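Long-range contacts in acetyl-CoA C-acetyltransferase (Syntrophomonas wolfei subsp. wolfei, PDB 7N7Z), which probably catalyses the reversible condensation of two acetyl-CoA molecules into acetoacetyl-CoA: residues Met13-Ile18 / Asp200-Pro205; Gly24-Arg29 / Ser121-Pro126; Asn189-Val194 / Glu221-Gly226; Tyr316-Glu321 / Lys346-Gly351. All coordinates share one frame; numbering follows the deposited sequence.

Contact 1: Met13-Ile18 / Asp200-Pro205; sequences MARTPI and DREIVP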
loop_
_atom_site.group_PDB
_atom_site.type_symbol
_atom_site.label_atom_id
_atom_site.label_comp_id
_atom_site.label_asym_id
_atom_site.label_seq_id
_atom_site.Cartn_x
_atom_site.Cartn_y
_atom_site.Cartn_z
ATOM N N MET B 13 -18.349 -9.481 -35.214
ATOM C CA MET B 13 -18.732 -9.177 -33.843
ATOM C C MET B 13 -18.497 -10.399 -32.971
ATOM O O MET B 13 -18.746 -11.529 -33.398
ATOM C CB MET B 13 -20.202 -8.754 -33.755
ATOM C CG MET B 13 -20.527 -7.494 -34.530
ATOM S SD MET B 13 -22.267 -7.053 -34.415
ATOM C CE MET B 13 -22.210 -5.826 -33.121
ATOM N N ALA B 14 -18.031 -10.166 -31.747
ATOM C CA ALA B 14 -17.780 -11.255 -30.815
ATOM C C ALA B 14 -17.689 -10.695 -29.406
ATOM O O ALA B 14 -17.394 -9.515 -29.200
ATOM C CB ALA B 14 -16.498 -12.015 -31.168
ATOM N N ARG B 15 -17.958 -11.566 -28.437
ATOM C CA ARG B 15 -17.764 -11.241 -27.034
ATOM C C ARG B 15 -17.379 -12.513 -26.296
ATOM O O ARG B 15 -17.678 -13.625 -26.737
ATOM C CB ARG B 15 -19.019 -10.613 -26.411
ATOM C CG ARG B 15 -20.217 -11.550 -26.262
ATOM C CD ARG B 15 -21.235 -10.974 -25.284
ATOM N NE ARG B 15 -22.417 -11.817 -25.130
ATOM C CZ ARG B 15 -22.611 -12.683 -24.142
ATOM N NH1 ARG B 15 -21.698 -12.886 -23.206
ATOM N NH2 ARG B 15 -23.753 -13.365 -24.094
ATOM N N THR B 16 -16.696 -12.336 -25.174
ATOM C CA THR B 16 -16.433 -13.440 -24.269
ATOM C C THR B 16 -17.652 -13.657 -23.387
ATOM O O THR B 16 -18.574 -12.838 -23.366
ATOM C CB THR B 16 -15.195 -13.147 -23.425
ATOM O OG1 THR B 16 -15.507 -12.154 -22.441
ATOM C CG2 THR B 16 -14.048 -12.651 -24.297
ATOM N N PRO B 17 -17.701 -14.765 -22.652
ATOM C CA PRO B 17 -18.736 -14.907 -21.625
ATOM C C PRO B 17 -18.594 -13.815 -20.576
ATOM O O PRO B 17 -17.522 -13.236 -20.383
ATOM C CB PRO B 17 -18.470 -16.297 -21.032
ATOM C CG PRO B 17 -17.688 -17.022 -22.077
ATOM C CD PRO B 17 -16.859 -15.970 -22.759
ATOM N N ILE B 18 -19.699 -13.524 -19.901
ATOM C CA ILE B 18 -19.712 -12.549 -18.816
ATOM C C ILE B 18 -19.442 -13.307 -17.521
ATOM O O ILE B 18 -20.301 -14.040 -17.028
ATOM C CB ILE B 18 -21.039 -11.783 -18.759
ATOM C CG1 ILE B 18 -21.293 -11.081 -20.097
ATOM C CG2 ILE B 18 -21.020 -10.766 -17.622
ATOM C CD1 ILE B 18 -22.608 -10.338 -20.168
ATOM N N ASP B 200 -24.519 -18.789 -27.883
ATOM C CA ASP B 200 -23.369 -19.550 -28.363
ATOM C C ASP B 200 -22.759 -18.920 -29.609
ATOM O O ASP B 200 -21.535 -18.946 -29.788
ATOM C CB ASP B 200 -23.781 -20.996 -28.640
ATOM C CG ASP B 200 -23.945 -21.809 -27.370
ATOM O OD1 ASP B 200 -23.672 -21.268 -26.276
ATOM O OD2 ASP B 200 -24.347 -22.987 -27.463
ATOM N N ARG B 201 -23.589 -18.346 -30.482
ATOM C CA ARG B 201 -23.074 -17.780 -31.725
ATOM C C ARG B 201 -22.177 -16.577 -31.454
ATOM O O ARG B 201 -21.072 -16.479 -32.002
ATOM C CB ARG B 201 -24.230 -17.383 -32.642
ATOM C CG ARG B 201 -25.090 -18.542 -33.106
ATOM C CD ARG B 201 -26.452 -18.056 -33.579
ATOM N NE ARG B 201 -27.210 -17.436 -32.498
ATOM C CZ ARG B 201 -28.031 -16.402 -32.641
ATOM N NH1 ARG B 201 -28.242 -15.842 -33.821
ATOM N NH2 ARG B 201 -28.654 -15.917 -31.572
ATOM N N GLU B 202 -22.636 -15.649 -30.613
ATOM C CA GLU B 202 -21.883 -14.423 -30.373
ATOM C C GLU B 202 -20.670 -14.651 -29.482
ATOM O O GLU B 202 -19.697 -13.893 -29.564
ATOM C CB GLU B 202 -22.791 -13.362 -29.744
ATOM C CG GLU B 202 -23.333 -13.729 -28.371
ATOM C CD GLU B 202 -24.513 -12.868 -27.963
ATOM O OE1 GLU B 202 -25.588 -13.004 -28.585
ATOM O OE2 GLU B 202 -24.367 -12.057 -27.021
ATOM N N ILE B 203 -20.698 -15.676 -28.642
ATOM C CA ILE B 203 -19.644 -15.877 -27.656
ATOM C C ILE B 203 -18.423 -16.489 -28.324
ATOM O O ILE B 203 -18.536 -17.311 -29.242
ATOM C CB ILE B 203 -20.149 -16.761 -26.500
ATOM C CG1 ILE B 203 -20.855 -15.897 -25.451
ATOM C CG2 ILE B 203 -18.995 -17.543 -25.864
ATOM C CD1 ILE B 203 -21.507 -16.686 -24.331
ATOM N N VAL B 204 -17.244 -16.076 -27.868
ATOM C CA VAL B 204 -15.995 -16.778 -28.127
ATOM C C VAL B 204 -15.467 -17.253 -26.779
ATOM O O VAL B 204 -15.334 -16.442 -25.861
ATOM C CB VAL B 204 -14.949 -15.897 -28.837
ATOM C CG1 VAL B 204 -14.695 -14.605 -28.066
ATOM C CG2 VAL B 204 -13.651 -16.672 -29.037
ATOM N N PRO B 205 -15.176 -18.540 -26.603
ATOM C CA PRO B 205 -14.815 -19.026 -25.267
ATOM C C PRO B 205 -13.453 -18.518 -24.821
ATOM O O PRO B 205 -12.585 -18.186 -25.634
ATOM C CB PRO B 205 -14.813 -20.552 -25.428
ATOM C CG PRO B 205 -14.577 -20.787 -26.878
ATOM C CD PRO B 205 -15.176 -19.619 -27.609
#
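Over one face of the Arg15 guanidinium, displaced toward its rim, sits CG1 of Ile203, 3.8 Å from NH1; in the plane at its edge lie OE2 of Glu202 and the backbone N of Ile18. The contact is a single beta bridge of parallel pattern in the thiolase fold, joining strand 8-20 of the large mixed sheet to the loop that leads from helix 176-196 to strand 206-208. Arg15 N donates to Glu202 O over 3.1 Å, approaching above the carbonyl plane, and Val204 N returns a 2.7 Å bond to Arg15 O, within that carbonyl's plane. CA of Ile203 adds a C-H contact to the same oxygen.

Arg15 and Glu202 both start with CG in the crowded position between backbone N and carbonyl carbon (chi1 68° and 64°), then run extended. Their ends form a salt bridge, NE to OE2 at 2.7 Å on the anti lone pair, and the carboxylate stands nearly perpendicular (88°) to the guanidinium. NH2 adds only a weak bond to OE2. NH1 binds Thr16 O and pairs with Asp220, while Ser370 also bonds Glu202 OE2, so both charged groups are held from several directions. Next to the bridge, Pro17 CG rests 4.0 Å from Ile203 CG2, and Pro17 CD lies 3.5 Å from Val204 O.

Contact 2: Gly24-Arg29 / Ser121-Pro126; sequences GLASVR and SMSNIP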
loop_
_atom_site.group_PDB
_atom_site.type_symbol
_atom_site.label_atom_id
_atom_site.label_comp_id
_atom_site.label_asym_id
_atom_site.label_seq_id
_atom_site.Cartn_x
_atom_site.Cartn_y
_atom_site.Cartn_z
ATOM N N GLY B 24 -15.049 -17.055 -12.864
ATOM C CA GLY B 24 -14.393 -17.900 -13.847
ATOM C C GLY B 24 -13.271 -17.211 -14.599
ATOM O O GLY B 24 -12.292 -17.857 -14.985
ATOM N N LEU B 25 -13.392 -15.904 -14.823
ATOM C CA LEU B 25 -12.421 -15.155 -15.609
ATOM C C LEU B 25 -11.524 -14.269 -14.754
ATOM O O LEU B 25 -10.796 -13.432 -15.299
ATOM C CB LEU B 25 -13.141 -14.308 -16.658
ATOM C CG LEU B 25 -14.117 -15.060 -17.563
ATOM C CD1 LEU B 25 -14.826 -14.086 -18.492
ATOM C CD2 LEU B 25 -13.399 -16.140 -18.358
ATOM N N ALA B 26 -11.553 -14.435 -13.431
ATOM C CA ALA B 26 -10.756 -13.585 -12.555
ATOM C C ALA B 26 -9.265 -13.680 -12.852
ATOM O O ALA B 26 -8.517 -12.755 -12.514
ATOM C CB ALA B 26 -11.017 -13.955 -11.094
ATOM N N SER B 27 -8.818 -14.770 -13.470
ATOM C CA SER B 27 -7.411 -14.970 -13.784
ATOM C C SER B 27 -7.004 -14.353 -15.115
ATOM O O SER B 27 -5.818 -14.393 -15.459
ATOM C CB SER B 27 -7.090 -16.467 -13.807
ATOM O OG SER B 27 -8.100 -17.186 -14.492
ATOM N N VAL B 28 -7.945 -13.793 -15.868
ATOM C CA VAL B 28 -7.690 -13.271 -17.206
ATOM C C VAL B 28 -7.750 -11.751 -17.136
ATOM O O VAL B 28 -8.820 -11.169 -16.915
ATOM C CB VAL B 28 -8.691 -13.820 -18.231
ATOM C CG1 VAL B 28 -8.211 -13.541 -19.650
ATOM C CG2 VAL B 28 -8.899 -15.312 -18.018
ATOM N N ARG B 29 -6.606 -11.102 -17.332
ATOM C CA ARG B 29 -6.556 -9.650 -17.294
ATOM C C ARG B 29 -7.308 -9.059 -18.485
ATOM O O ARG B 29 -7.574 -9.729 -19.487
ATOM C CB ARG B 29 -5.107 -9.164 -17.281
ATOM C CG ARG B 29 -4.282 -9.709 -16.119
ATOM C CD ARG B 29 -4.663 -9.060 -14.794
ATOM N NE ARG B 29 -4.467 -7.614 -14.809
ATOM C CZ ARG B 29 -3.288 -7.015 -14.691
ATOM N NH1 ARG B 29 -2.171 -7.709 -14.548
ATOM N NH2 ARG B 29 -3.231 -5.687 -14.714
ATOM N N SER B 121 -12.335 -5.908 -16.862
ATOM C CA SER B 121 -12.006 -7.013 -15.966
ATOM C C SER B 121 -12.059 -6.453 -14.548
ATOM O O SER B 121 -11.037 -6.117 -13.948
ATOM C CB SER B 121 -10.640 -7.611 -16.299
ATOM O OG SER B 121 -10.211 -8.498 -15.279
ATOM N N MET B 122 -13.279 -6.341 -14.016
ATOM C CA MET B 122 -13.462 -5.726 -12.707
ATOM C C MET B 122 -12.874 -6.577 -11.591
ATOM O O MET B 122 -12.577 -6.045 -10.515
ATOM C CB MET B 122 -14.950 -5.459 -12.440
ATOM C CG MET B 122 -15.754 -5.066 -13.680
ATOM S SD MET B 122 -17.519 -4.821 -13.388
ATOM C CE MET B 122 -17.511 -3.462 -12.224
ATOM N N SER B 123 -12.688 -7.877 -11.826
ATOM C CA SER B 123 -12.026 -8.726 -10.847
ATOM C C SER B 123 -10.562 -8.352 -10.655
ATOM O O SER B 123 -9.988 -8.668 -9.606
ATOM C CB SER B 123 -12.124 -10.192 -11.272
ATOM O OG SER B 123 -13.472 -10.577 -11.486
ATOM N N ASN B 124 -9.947 -7.690 -11.638
ATOM C CA ASN B 124 -8.526 -7.361 -11.593
ATOM C C ASN B 124 -8.277 -5.856 -11.567
ATOM O O ASN B 124 -7.184 -5.405 -11.926
ATOM C CB ASN B 124 -7.799 -7.995 -12.782
ATOM C CG ASN B 124 -7.625 -9.493 -12.625
ATOM O OD1 ASN B 124 -6.812 -9.954 -11.822
ATOM N ND2 ASN B 124 -8.391 -10.262 -13.391
ATOM N N ILE B 125 -9.260 -5.069 -11.151
ATOM C CA ILE B 125 -9.012 -3.639 -10.932
ATOM C C ILE B 125 -8.132 -3.480 -9.697
ATOM O O ILE B 125 -8.446 -4.054 -8.639
ATOM C CB ILE B 125 -10.335 -2.885 -10.771
ATOM C CG1 ILE B 125 -11.119 -2.899 -12.087
ATOM C CG2 ILE B 125 -10.081 -1.448 -10.336
ATOM C CD1 ILE B 125 -12.560 -2.442 -11.949
ATOM N N PRO B 126 -7.028 -2.741 -9.771
ATOM C CA PRO B 126 -6.146 -2.623 -8.605
ATOM C C PRO B 126 -6.735 -1.703 -7.547
ATOM O O PRO B 126 -7.787 -1.082 -7.718
ATOM C CB PRO B 126 -4.851 -2.046 -9.190
ATOM C CG PRO B 126 -5.284 -1.312 -10.417
ATOM C CD PRO B 126 -6.494 -2.027 -10.946
HETATM O O HOH W 1 -11.145 -11.107 -15.980
HETATM O O HOH W 2 -5.794 -4.058 -14.037
#
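A type I beta turn from Leu25 to Val28, leading into helix 30-45 of the thiolase N-terminal domain, is gripped here by the Asn124 side chain from the loop after strand 113-121. ND2 of Asn124 donates to Ala26 O at 2.6 Å, coming in above the carbonyl plane. The same nitrogen donates to Ser121 OG at 3.2 Å in a nearly straight bond (166°) lying in the amide plane. These two bonds fix the rotation of the amide, whose CG stands beside the backbone N, anti to the carbonyl carbon. A water donates to both Leu25 O and Val28 O and accepts from Ser121 OG, so the turn is bridged to the second loop twice over.

An alanine in place of Asn124 would lose both amide bonds and would probably leave the turn less firmly tied to Ser121 and its loop. Alongside, Ser123 CB packs 3.9 Å from Ala26 CB, while its OG turns to Asp255. Arg29, at the N-cap position of helix 30-45, bends at chi2 and chi3 and brings CD to 3.7 Å from Asn124 CG. The neighbouring subunit is close, its Arg133 bonding Ile125 O and its Gln130 packing on Arg29. A second water accepts from Arg29 NH2 at 3.1 Å and lies 2.9 Å from Asn124 O.

Contact 3: Asn189-Val194 / Glu221-Gly226; sequences NAVKAV and EHPIRG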
loop_
_atom_site.group_PDB
_atom_site.type_symbol
_atom_site.label_atom_id
_atom_site.label_comp_id
_atom_site.label_asym_id
_atom_site.label_seq_id
_atom_site.Cartn_x
_atom_site.Cartn_y
_atom_site.Cartn_z
ATOM N N ASN B 189 -35.008 -15.173 -17.643
ATOM C CA ASN B 189 -34.731 -15.087 -19.075
ATOM C C ASN B 189 -33.263 -15.370 -19.363
ATOM O O ASN B 189 -32.936 -16.102 -20.305
ATOM C CB ASN B 189 -35.122 -13.708 -19.605
ATOM C CG ASN B 189 -36.620 -13.554 -19.784
ATOM O OD1 ASN B 189 -37.360 -14.537 -19.796
ATOM N ND2 ASN B 189 -37.074 -12.314 -19.926
ATOM N N ALA B 190 -32.362 -14.799 -18.561
ATOM C CA ALA B 190 -30.939 -15.065 -18.741
ATOM C C ALA B 190 -30.642 -16.550 -18.584
ATOM O O ALA B 190 -29.970 -17.154 -19.428
ATOM C CB ALA B 190 -30.123 -14.240 -17.745
ATOM N N VAL B 191 -31.138 -17.159 -17.503
ATOM C CA VAL B 191 -30.971 -18.599 -17.315
ATOM C C VAL B 191 -31.475 -19.347 -18.542
ATOM O O VAL B 191 -30.792 -20.223 -19.087
ATOM C CB VAL B 191 -31.699 -19.061 -16.040
ATOM C CG1 VAL B 191 -31.840 -20.578 -16.020
ATOM C CG2 VAL B 191 -30.964 -18.577 -14.803
ATOM N N LYS B 192 -32.681 -19.004 -18.996
ATOM C CA LYS B 192 -33.274 -19.666 -20.153
ATOM C C LYS B 192 -32.330 -19.633 -21.351
ATOM O O LYS B 192 -31.964 -20.678 -21.903
ATOM C CB LYS B 192 -34.607 -18.995 -20.498
ATOM C CG LYS B 192 -35.441 -19.734 -21.530
ATOM C CD LYS B 192 -36.868 -19.194 -21.567
ATOM C CE LYS B 192 -37.534 -19.415 -22.922
ATOM N NZ LYS B 192 -38.299 -18.215 -23.374
ATOM N N ALA B 193 -31.918 -18.432 -21.759
ATOM C CA ALA B 193 -31.103 -18.296 -22.961
ATOM C C ALA B 193 -29.725 -18.923 -22.795
ATOM O O ALA B 193 -29.172 -19.459 -23.762
ATOM C CB ALA B 193 -30.963 -16.822 -23.331
ATOM N N VAL B 194 -29.151 -18.857 -21.594
ATOM C CA VAL B 194 -27.829 -19.435 -21.374
ATOM C C VAL B 194 -27.865 -20.939 -21.614
ATOM O O VAL B 194 -27.092 -21.480 -22.413
ATOM C CB VAL B 194 -27.326 -19.103 -19.958
ATOM C CG1 VAL B 194 -26.204 -20.047 -19.551
ATOM C CG2 VAL B 194 -26.865 -17.658 -19.883
ATOM N N GLU B 221 -22.225 -16.552 -16.413
ATOM C CA GLU B 221 -22.312 -17.192 -15.105
ATOM C C GLU B 221 -22.891 -16.295 -14.017
ATOM O O GLU B 221 -22.841 -16.667 -12.839
ATOM C CB GLU B 221 -20.926 -17.687 -14.678
ATOM C CG GLU B 221 -19.818 -16.665 -14.874
ATOM C CD GLU B 221 -18.456 -17.193 -14.466
ATOM O OE1 GLU B 221 -18.160 -18.369 -14.761
ATOM O OE2 GLU B 221 -17.679 -16.427 -13.856
ATOM N N HIS B 222 -23.449 -15.138 -14.368
ATOM C CA HIS B 222 -24.018 -14.261 -13.353
ATOM C C HIS B 222 -25.433 -14.641 -12.918
ATOM O O HIS B 222 -25.760 -14.484 -11.734
ATOM C CB HIS B 222 -24.031 -12.810 -13.841
ATOM C CG HIS B 222 -24.559 -11.844 -12.827
ATOM N ND1 HIS B 222 -23.849 -11.485 -11.702
ATOM C CD2 HIS B 222 -25.732 -11.168 -12.762
ATOM C CE1 HIS B 222 -24.559 -10.631 -10.987
ATOM N NE2 HIS B 222 -25.704 -10.419 -11.610
ATOM N N PRO B 223 -26.307 -15.120 -13.809
ATOM C CA PRO B 223 -27.723 -15.237 -13.432
ATOM C C PRO B 223 -27.925 -16.171 -12.249
ATOM O O PRO B 223 -27.214 -17.165 -12.079
ATOM C CB PRO B 223 -28.393 -15.782 -14.699
ATOM C CG PRO B 223 -27.317 -16.400 -15.485
ATOM C CD PRO B 223 -26.056 -15.668 -15.157
ATOM N N ILE B 224 -28.914 -15.836 -11.425
ATOM C CA ILE B 224 -29.228 -16.596 -10.221
ATOM C C ILE B 224 -30.200 -17.708 -10.591
ATOM O O ILE B 224 -31.306 -17.445 -11.073
ATOM C CB ILE B 224 -29.818 -15.693 -9.126
ATOM C CG1 ILE B 224 -29.054 -14.369 -9.037
ATOM C CG2 ILE B 224 -29.785 -16.411 -7.782
ATOM C CD1 ILE B 224 -29.694 -13.350 -8.108
ATOM N N ARG B 225 -29.790 -18.951 -10.357
ATOM C CA ARG B 225 -30.608 -20.100 -10.714
ATOM C C ARG B 225 -31.690 -20.338 -9.667
ATOM O O ARG B 225 -31.493 -20.107 -8.471
ATOM C CB ARG B 225 -29.740 -21.350 -10.858
ATOM C CG ARG B 225 -28.616 -21.208 -11.871
ATOM C CD ARG B 225 -29.081 -21.573 -13.270
ATOM N NE ARG B 225 -28.074 -21.253 -14.277
ATOM C CZ ARG B 225 -27.688 -22.065 -15.253
ATOM N NH1 ARG B 225 -28.204 -23.275 -15.396
ATOM N NH2 ARG B 225 -26.758 -21.652 -16.109
ATOM N N GLY B 226 -32.846 -20.804 -10.135
ATOM C CA GLY B 226 -33.943 -21.103 -9.241
ATOM C C GLY B 226 -34.578 -19.896 -8.596
ATOM O O GLY B 226 -35.235 -20.031 -7.561
#
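Helix 176-196, a helix of what is probably the loop domain, the insertion in the N-terminal half of the thiolase fold, packs here against an irregular run of chain, 221-226, by apolar side chains and one folded arginine. Ala190, Val191 and Val194 supply the helix side; spaced i, i+1 and i+4, they line up along one flank, where Val194 N bonds Ala190 O. Pro223 meets the first two through a single atom, its CB lying 3.8 Å from Ala190 CB and 3.8 Å from Val191 CG2.

Both valines hold CG1 anti to the backbone N (chi1 165° in Val191, 161° in Val194), the usual helical choice. In Val191 this places CG2 beside the backbone N, where it touches Pro223 and also CD of Arg225 at 3.9 Å. Arg225 starts with CG anti to its carbonyl carbon, kinks sharply at chi2 (-87°) and then runs straight through chi3, so that its chain lies obliquely across Val191. CG1 of Val191 thereby comes to lie over one face of the guanidinium. The charge itself is met by Asp195, in a salt bridge to NH1, just beyond the segment on the same helix. No hydrogen bond joins the two segments, although His187 of the helix accepts a weak one from Ile224 N. At the far tip of the arginine, NH2 rests 3.8 Å from CG1 of Val194.

Contact 4: Tyr316-Glu321 / Lys346-Gly351; sequences YWEVNE and KTNHNG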
loop_
_atom_site.group_PDB
_atom_site.type_symbol
_atom_site.label_atom_id
_atom_site.label_comp_id
_atom_site.label_asym_id
_atom_site.label_seq_id
_atom_site.Cartn_x
_atom_site.Cartn_y
_atom_site.Cartn_z
ATOM N N TYR B 316 -36.146 -4.784 -32.497
ATOM C CA TYR B 316 -35.685 -5.323 -31.226
ATOM C C TYR B 316 -34.790 -4.297 -30.546
ATOM O O TYR B 316 -34.038 -3.583 -31.215
ATOM C CB TYR B 316 -34.931 -6.644 -31.421
ATOM C CG TYR B 316 -34.391 -7.227 -30.136
ATOM C CD1 TYR B 316 -35.245 -7.748 -29.174
ATOM C CD2 TYR B 316 -33.026 -7.255 -29.883
ATOM C CE1 TYR B 316 -34.757 -8.279 -27.996
ATOM C CE2 TYR B 316 -32.529 -7.787 -28.708
ATOM C CZ TYR B 316 -33.399 -8.297 -27.768
ATOM O OH TYR B 316 -32.910 -8.827 -26.596
ATOM N N TRP B 317 -34.880 -4.236 -29.219
ATOM C CA TRP B 317 -34.128 -3.290 -28.410
ATOM C C TRP B 317 -33.283 -4.034 -27.386
ATOM O O TRP B 317 -33.728 -5.028 -26.802
ATOM C CB TRP B 317 -35.061 -2.325 -27.670
ATOM C CG TRP B 317 -35.554 -1.178 -28.491
ATOM C CD1 TRP B 317 -36.760 -1.082 -29.121
ATOM C CD2 TRP B 317 -34.864 0.050 -28.756
ATOM N NE1 TRP B 317 -36.863 0.126 -29.765
ATOM C CE2 TRP B 317 -35.711 0.839 -29.559
ATOM C CE3 TRP B 317 -33.612 0.556 -28.396
ATOM C CZ2 TRP B 317 -35.347 2.107 -30.008
ATOM C CZ3 TRP B 317 -33.251 1.816 -28.844
ATOM C CH2 TRP B 317 -34.115 2.575 -29.642
ATOM N N GLU B 318 -32.065 -3.545 -27.165
ATOM C CA GLU B 318 -31.217 -3.982 -26.058
ATOM C C GLU B 318 -31.002 -2.769 -25.158
ATOM O O GLU B 318 -30.131 -1.936 -25.426
ATOM C CB GLU B 318 -29.889 -4.548 -26.549
ATOM C CG GLU B 318 -29.928 -6.020 -26.915
ATOM C CD GLU B 318 -29.929 -6.928 -25.698
ATOM O OE1 GLU B 318 -28.952 -6.885 -24.917
ATOM O OE2 GLU B 318 -30.904 -7.691 -25.526
ATOM N N VAL B 319 -31.802 -2.666 -24.101
ATOM C CA VAL B 319 -31.696 -1.587 -23.126
ATOM C C VAL B 319 -31.088 -2.178 -21.862
ATOM O O VAL B 319 -31.730 -2.977 -21.168
ATOM C CB VAL B 319 -33.055 -0.935 -22.841
ATOM C CG1 VAL B 319 -32.906 0.158 -21.795
ATOM C CG2 VAL B 319 -33.650 -0.374 -24.122
ATOM N N ASN B 320 -29.852 -1.789 -21.564
ATOM C CA ASN B 320 -29.156 -2.333 -20.407
ATOM C C ASN B 320 -29.925 -2.025 -19.128
ATOM O O ASN B 320 -30.271 -0.871 -18.858
ATOM C CB ASN B 320 -27.744 -1.758 -20.322
ATOM C CG ASN B 320 -26.910 -2.417 -19.241
ATOM O OD1 ASN B 320 -26.772 -3.641 -19.207
ATOM N ND2 ASN B 320 -26.354 -1.609 -18.346
ATOM N N GLU B 321 -30.194 -3.065 -18.343
ATOM C CA GLU B 321 -30.853 -2.919 -17.047
ATOM C C GLU B 321 -29.768 -2.796 -15.985
ATOM O O GLU B 321 -29.193 -3.797 -15.551
ATOM C CB GLU B 321 -31.771 -4.104 -16.763
ATOM C CG GLU B 321 -32.818 -4.386 -17.837
ATOM C CD GLU B 321 -33.435 -5.768 -17.699
ATOM O OE1 GLU B 321 -32.820 -6.632 -17.039
ATOM O OE2 GLU B 321 -34.537 -5.989 -18.248
ATOM N N LYS B 346 -40.402 -6.698 -27.337
ATOM C CA LYS B 346 -39.328 -6.529 -28.307
ATOM C C LYS B 346 -38.123 -5.872 -27.652
ATOM O O LYS B 346 -37.413 -5.073 -28.269
ATOM C CB LYS B 346 -39.801 -5.714 -29.508
ATOM C CG LYS B 346 -41.015 -6.301 -30.214
ATOM C CD LYS B 346 -41.073 -5.884 -31.677
ATOM C CE LYS B 346 -41.163 -4.371 -31.827
ATOM N NZ LYS B 346 -42.136 -3.970 -32.886
ATOM N N THR B 347 -37.874 -6.202 -26.385
ATOM C CA THR B 347 -36.786 -5.592 -25.631
ATOM C C THR B 347 -36.245 -6.597 -24.627
ATOM O O THR B 347 -37.023 -7.226 -23.903
ATOM C CB THR B 347 -37.260 -4.326 -24.904
ATOM O OG1 THR B 347 -37.731 -3.368 -25.860
ATOM C CG2 THR B 347 -36.125 -3.712 -24.087
ATOM N N ASN B 348 -34.922 -6.734 -24.581
ATOM C CA ASN B 348 -34.253 -7.601 -23.617
ATOM C C ASN B 348 -34.956 -8.958 -23.511
ATOM O O ASN B 348 -35.574 -9.273 -22.500
ATOM C CB ASN B 348 -34.211 -6.928 -22.241
ATOM C CG ASN B 348 -33.475 -5.605 -22.265
ATOM O OD1 ASN B 348 -32.583 -5.395 -23.086
ATOM N ND2 ASN B 348 -33.846 -4.702 -21.366
ATOM N N HIS B 349 -34.845 -9.757 -24.579
ATOM C CA HIS B 349 -35.533 -11.046 -24.602
ATOM C C HIS B 349 -34.844 -12.073 -23.714
ATOM O O HIS B 349 -35.506 -12.961 -23.165
ATOM C CB HIS B 349 -35.602 -11.579 -26.032
ATOM C CG HIS B 349 -36.674 -10.951 -26.867
ATOM N ND1 HIS B 349 -36.652 -10.978 -28.245
ATOM C CD2 HIS B 349 -37.801 -10.284 -26.521
ATOM C CE1 HIS B 349 -37.718 -10.354 -28.712
ATOM N NE2 HIS B 349 -38.431 -9.923 -27.687
ATOM N N ASN B 350 -33.528 -11.973 -23.565
ATOM C CA ASN B 350 -32.715 -13.013 -22.950
ATOM C C ASN B 350 -31.978 -12.492 -21.723
ATOM O O ASN B 350 -30.847 -12.889 -21.440
ATOM C CB ASN B 350 -31.730 -13.579 -23.970
ATOM C CG ASN B 350 -32.418 -14.084 -25.225
ATOM O OD1 ASN B 350 -33.396 -14.829 -25.155
ATOM N ND2 ASN B 350 -31.913 -13.672 -26.383
ATOM N N GLY B 351 -32.620 -11.608 -20.973
ATOM C CA GLY B 351 -32.003 -11.005 -19.814
ATOM C C GLY B 351 -31.050 -9.885 -20.190
ATOM O O GLY B 351 -30.600 -9.760 -21.328
#
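Trp317 and Thr347 form a single bridge of parallel pattern with CA atoms 4.5 Å apart: Trp317 N donates to Lys346 O and Asn348 N to Trp317 O. Beyond it the Asn348 amide carries on the pairing in place of backbone, OD1 accepting from Val319 N at 3.0 Å and ND2 donating to Val319 O at 2.7 Å, both in the planes of the carbonyls used. ND2 also meets Glu321 OE2 tip to tip in a weak bond; the other oxygen of Glu321 is held by Ser186.

Tyr316 OH accepts from His349 N at 2.9 Å, in the ring plane, and donates to the anti lone pair of Glu318 OE2 at 2.5 Å. Its CE1 lies over one face of the His349 ring, 3.3 Å from ND1; that imidazole bonds Ser345 and Glu374. A phenylalanine here would lose the hydroxyl that joins His349 N to Glu318 OE2, and would probably hold the loop at His349 and the Glu318 carboxylate less firmly.

Asn320 and Glu321 open the NEAF motif of thiolases, near the predicted catalytic His358. Strand 316-319 pairs on its other edge with strand 382-387, helix 360-378 packs on Tyr316 and Glu318, and helix 296-307 on Trp317 and Val319.

How the contacts relate
Contacts 1 and 4 are the buried pair: each ties a strand of the same large sheet to a loop through one parallel bridge, but contact 1 secures it with an ion pair and contact 4 with amide, hydroxyl and imidazole groups. Contacts 2 and 3 are only partly buried. Contact 2, beside the neighbouring subunit, relies on an asparagine amide and water, whereas contact 3 is almost wholly apolar. Segment 221-226 connects three of them, since Glu221 probably bonds Ile18 of contact 1 through its N and Gly24 of contact 2 through OE2. Helix 176-196 then carries contact 3 on to contact 4, where Ala193 CB packs 3.4 Å from Asn350 CB.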